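Local coordinates for Lmo0135 protein (Listeria monocytogenes EGD-e, PDB 5ISU) that probably serves as the substrate-binding component of an ABC transporter, with a likely role in peptide uptake, at residues 386-400 with 412-424. Numbering follows the deposited sequence.
Sequences LDRKNADYSIALNGY and LYLSDAPYNYSNY
Arg388 and Pro418, whose CA atoms lie 6.8 Å apart, mark where the type I turn Asp387 to Asn390, ahead of strand 395-400, meets the loop 412-424, itself folded through successive type I turns. Arginine suits this place because its long chain, bent at chi2 (-73°) and chi3 (55°), carries several N-H bonds into a cluster of carbonyls. Arg388 NE donates to Asn423 OD1 at 2.9 Å, nearly straight and in the guanidinium plane. Arg388 NH2 reaches Pro418 O (2.8 Å) from above that carbonyl's plane and also bonds Thr385 O. Asn423 can serve two partners at once, its ND2 donating to Asn264 OD1. A water donates to both Leu386 O and Pro418 O. Strand 395-400 belongs to the mixed sheet of one lobe of this family 5 solute-binding protein, between strands 248-263 and 341-347; the loop packs against it through Asn398 and Tyr400 and precedes helix 427-438. The rigid ring of Tyr393 carries its hydroxyl to the loop backbone, where it donates in the carbonyl plane to a lone pair of Tyr421 O (2.7 Å). Tyr421 offers a broad ring face to the amide nitrogen of Asn398, whose ND2 lies 3.1 Å from Tyr421 CE2. Branched Leu412 packs CD1 against Tyr400 CD2 (3.5 Å), and the buried Tyr400 OH accepts from Tyr413 OH and donates to Phe305 O.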
# COMPACT_ATOMS: atom_id res chain seq x y z
N LEU A 386 15.13 4.34 9.74
CA LEU A 386 14.00 4.58 10.65
C LEU A 386 14.45 5.50 11.79
O LEU A 386 13.63 5.97 12.58
CB LEU A 386 13.44 3.25 11.18
CG LEU A 386 11.94 3.22 11.45
CD1 LEU A 386 11.17 3.36 10.13
CD2 LEU A 386 11.57 1.91 12.15
N ASP A 387 15.76 5.79 11.85
CA ASP A 387 16.35 6.66 12.86
C ASP A 387 16.47 8.10 12.33
O ASP A 387 17.38 8.41 11.56
CB ASP A 387 17.74 6.11 13.26
CG ASP A 387 18.40 6.90 14.38
OD1 ASP A 387 17.73 7.73 15.04
OD2 ASP A 387 19.61 6.66 14.61
N ARG A 388 15.56 8.97 12.77
CA ARG A 388 15.52 10.38 12.33
C ARG A 388 16.76 11.24 12.62
O ARG A 388 16.87 12.35 12.09
CB ARG A 388 14.25 11.09 12.86
CG ARG A 388 12.92 10.55 12.32
CD ARG A 388 12.65 10.94 10.86
NE ARG A 388 13.74 10.56 9.96
CZ ARG A 388 13.92 9.33 9.46
NH1 ARG A 388 14.97 9.11 8.68
NH2 ARG A 388 13.09 8.33 9.74
N LYS A 389 17.69 10.75 13.43
CA LYS A 389 18.92 11.50 13.72
C LYS A 389 20.10 11.04 12.87
O LYS A 389 21.17 11.65 12.91
CB LYS A 389 19.28 11.34 15.19
CG LYS A 389 18.20 11.83 16.15
CD LYS A 389 18.38 11.25 17.54
CE LYS A 389 18.09 9.75 17.55
NZ LYS A 389 18.19 9.19 18.93
N ASN A 390 19.90 9.97 12.09
CA ASN A 390 20.97 9.37 11.28
C ASN A 390 21.37 10.22 10.07
O ASN A 390 20.51 10.70 9.32
CB ASN A 390 20.56 7.96 10.85
CG ASN A 390 21.71 7.18 10.21
OD1 ASN A 390 22.22 7.55 9.14
ND2 ASN A 390 22.09 6.06 10.83
N ALA A 391 22.68 10.37 9.89
CA ALA A 391 23.28 11.12 8.78
C ALA A 391 24.34 10.29 8.03
O ALA A 391 25.25 10.85 7.41
CB ALA A 391 23.88 12.42 9.28
N ASP A 392 24.23 8.97 8.11
CA ASP A 392 25.17 8.09 7.40
C ASP A 392 24.88 8.07 5.91
O ASP A 392 25.80 8.10 5.09
CB ASP A 392 25.08 6.65 7.92
CG ASP A 392 25.46 6.52 9.37
OD1 ASP A 392 26.03 7.47 9.96
OD2 ASP A 392 25.20 5.43 9.92
N TYR A 393 23.60 8.04 5.57
CA TYR A 393 23.17 7.97 4.17
C TYR A 393 22.95 9.35 3.57
O TYR A 393 22.36 10.22 4.19
CB TYR A 393 21.90 7.11 4.02
CG TYR A 393 20.61 7.65 4.67
CD1 TYR A 393 20.33 7.43 6.02
CD2 TYR A 393 19.65 8.34 3.91
CE1 TYR A 393 19.17 7.90 6.61
CE2 TYR A 393 18.48 8.80 4.49
CZ TYR A 393 18.25 8.59 5.85
OH TYR A 393 17.09 9.04 6.45
N SER A 394 23.45 9.54 2.36
CA SER A 394 23.21 10.79 1.64
C SER A 394 21.89 10.59 0.92
O SER A 394 21.03 11.47 0.88
CB SER A 394 24.33 11.06 0.63
OG SER A 394 25.60 10.85 1.21
N ILE A 395 21.73 9.40 0.34
CA ILE A 395 20.54 9.05 -0.42
C ILE A 395 20.09 7.65 -0.03
O ILE A 395 20.93 6.77 0.23
CB ILE A 395 20.85 9.05 -1.94
CG1 ILE A 395 21.34 10.44 -2.37
CG2 ILE A 395 19.61 8.64 -2.74
CD1 ILE A 395 21.82 10.49 -3.81
N ALA A 396 18.78 7.46 0.03
CA ALA A 396 18.18 6.17 0.32
C ALA A 396 17.06 5.89 -0.70
O ALA A 396 16.22 6.75 -0.98
CB ALA A 396 17.64 6.14 1.73
N LEU A 397 17.07 4.70 -1.27
CA LEU A 397 16.04 4.29 -2.21
C LEU A 397 14.91 3.69 -1.42
O LEU A 397 15.14 2.88 -0.53
CB LEU A 397 16.59 3.28 -3.21
CG LEU A 397 17.78 3.80 -3.99
CD1 LEU A 397 18.31 2.72 -4.92
CD2 LEU A 397 17.40 5.06 -4.77
N ASN A 398 13.69 4.09 -1.73
CA ASN A 398 12.55 3.57 -0.99
C ASN A 398 11.31 3.53 -1.87
O ASN A 398 11.35 3.87 -3.07
CB ASN A 398 12.31 4.48 0.22
CG ASN A 398 11.88 3.71 1.46
OD1 ASN A 398 11.29 2.62 1.39
ND2 ASN A 398 12.20 4.27 2.61
N GLY A 399 10.21 3.11 -1.26
CA GLY A 399 8.94 3.05 -1.97
C GLY A 399 7.78 3.01 -1.02
O GLY A 399 7.96 2.70 0.14
N TYR A 400 6.61 3.38 -1.49
CA TYR A 400 5.40 3.30 -0.68
C TYR A 400 4.12 3.15 -1.47
O TYR A 400 4.03 3.53 -2.63
CB TYR A 400 5.27 4.49 0.28
CG TYR A 400 5.35 5.92 -0.30
CD1 TYR A 400 4.47 6.39 -1.29
CD2 TYR A 400 6.26 6.82 0.22
CE1 TYR A 400 4.56 7.70 -1.77
CE2 TYR A 400 6.34 8.13 -0.25
CZ TYR A 400 5.49 8.56 -1.23
OH TYR A 400 5.61 9.87 -1.65
N LEU A 412 5.21 10.96 6.22
CA LEU A 412 6.41 10.90 5.39
C LEU A 412 6.97 12.30 5.12
O LEU A 412 8.08 12.42 4.59
CB LEU A 412 6.10 10.25 4.04
CG LEU A 412 5.68 8.79 4.03
CD1 LEU A 412 4.70 8.51 2.90
CD2 LEU A 412 6.89 7.88 3.95
N TYR A 413 6.21 13.35 5.43
CA TYR A 413 6.67 14.73 5.12
C TYR A 413 6.58 15.80 6.23
O TYR A 413 7.12 16.90 6.05
CB TYR A 413 5.98 15.22 3.84
CG TYR A 413 6.29 14.31 2.69
CD1 TYR A 413 7.54 14.35 2.10
CD2 TYR A 413 5.38 13.37 2.24
CE1 TYR A 413 7.88 13.50 1.06
CE2 TYR A 413 5.70 12.51 1.19
CZ TYR A 413 6.96 12.59 0.61
OH TYR A 413 7.34 11.76 -0.42
N LEU A 414 5.91 15.50 7.35
CA LEU A 414 5.86 16.47 8.48
C LEU A 414 7.23 16.53 9.15
O LEU A 414 7.95 15.53 9.17
CB LEU A 414 4.79 16.10 9.52
CG LEU A 414 3.31 16.21 9.12
CD1 LEU A 414 2.41 15.53 10.15
CD2 LEU A 414 2.89 17.67 8.94
N SER A 415 7.58 17.68 9.70
CA SER A 415 8.89 17.86 10.37
C SER A 415 9.17 16.79 11.42
O SER A 415 10.28 16.26 11.47
CB SER A 415 8.98 19.23 11.04
OG SER A 415 8.90 20.28 10.10
N ASP A 416 8.15 16.47 12.21
CA ASP A 416 8.24 15.51 13.31
C ASP A 416 7.94 14.05 12.94
O ASP A 416 8.04 13.17 13.79
CB ASP A 416 7.21 15.88 14.40
CG ASP A 416 7.27 17.34 14.80
OD1 ASP A 416 8.20 18.06 14.35
OD2 ASP A 416 6.38 17.77 15.56
N ALA A 417 7.56 13.80 11.69
CA ALA A 417 7.15 12.46 11.30
C ALA A 417 8.26 11.41 11.35
O ALA A 417 9.41 11.69 10.99
CB ALA A 417 6.51 12.48 9.93
N PRO A 418 7.92 10.18 11.80
CA PRO A 418 8.90 9.11 11.90
C PRO A 418 9.35 8.56 10.54
O PRO A 418 10.44 8.00 10.46
CB PRO A 418 8.17 8.03 12.72
CG PRO A 418 6.73 8.26 12.44
CD PRO A 418 6.58 9.74 12.23
N TYR A 419 8.55 8.73 9.49
CA TYR A 419 8.95 8.22 8.17
C TYR A 419 9.42 9.35 7.22
O TYR A 419 9.43 9.17 6.01
CB TYR A 419 7.84 7.35 7.55
CG TYR A 419 7.26 6.33 8.52
CD1 TYR A 419 8.02 5.24 8.96
CD2 TYR A 419 5.95 6.45 8.99
CE1 TYR A 419 7.49 4.31 9.85
CE2 TYR A 419 5.41 5.52 9.88
CZ TYR A 419 6.18 4.45 10.31
OH TYR A 419 5.66 3.52 11.18
N ASN A 420 9.83 10.49 7.78
CA ASN A 420 10.35 11.62 6.99
C ASN A 420 11.83 11.31 6.72
O ASN A 420 12.73 11.84 7.38
CB ASN A 420 10.18 12.92 7.79
CG ASN A 420 10.60 14.19 7.04
OD1 ASN A 420 11.35 14.16 6.06
ND2 ASN A 420 10.13 15.34 7.54
N TYR A 421 12.06 10.45 5.73
CA TYR A 421 13.43 9.97 5.39
C TYR A 421 14.40 11.07 4.95
O TYR A 421 15.62 10.97 5.19
CB TYR A 421 13.36 8.85 4.33
CG TYR A 421 12.56 7.63 4.80
CD1 TYR A 421 12.95 6.91 5.93
CD2 TYR A 421 11.42 7.20 4.12
CE1 TYR A 421 12.24 5.81 6.38
CE2 TYR A 421 10.70 6.09 4.56
CZ TYR A 421 11.12 5.40 5.70
OH TYR A 421 10.44 4.31 6.15
N SER A 422 13.86 12.12 4.35
CA SER A 422 14.65 13.24 3.88
C SER A 422 15.02 14.21 5.03
O SER A 422 15.91 15.03 4.86
CB SER A 422 13.90 13.98 2.78
OG SER A 422 13.55 13.12 1.70
N ASN A 423 14.34 14.11 6.17
CA ASN A 423 14.56 14.98 7.34
C ASN A 423 14.34 16.47 6.98
O ASN A 423 15.02 17.36 7.51
CB ASN A 423 15.94 14.74 7.97
CG ASN A 423 16.13 13.32 8.45
OD1 ASN A 423 15.42 12.87 9.34
ND2 ASN A 423 17.11 12.61 7.89
N TYR A 424 13.36 16.70 6.11
CA TYR A 424 12.97 18.03 5.62
C TYR A 424 12.07 18.74 6.63
O TYR A 424 10.99 18.25 6.97
CB TYR A 424 12.25 17.84 4.28
CG TYR A 424 11.63 19.05 3.63
CD1 TYR A 424 12.42 20.05 3.06
CD2 TYR A 424 10.25 19.15 3.49
CE1 TYR A 424 11.84 21.13 2.42
CE2 TYR A 424 9.67 20.23 2.85
CZ TYR A 424 10.47 21.21 2.32
OH TYR A 424 9.88 22.28 1.68
O HOH W 1 11.03 6.83 12.76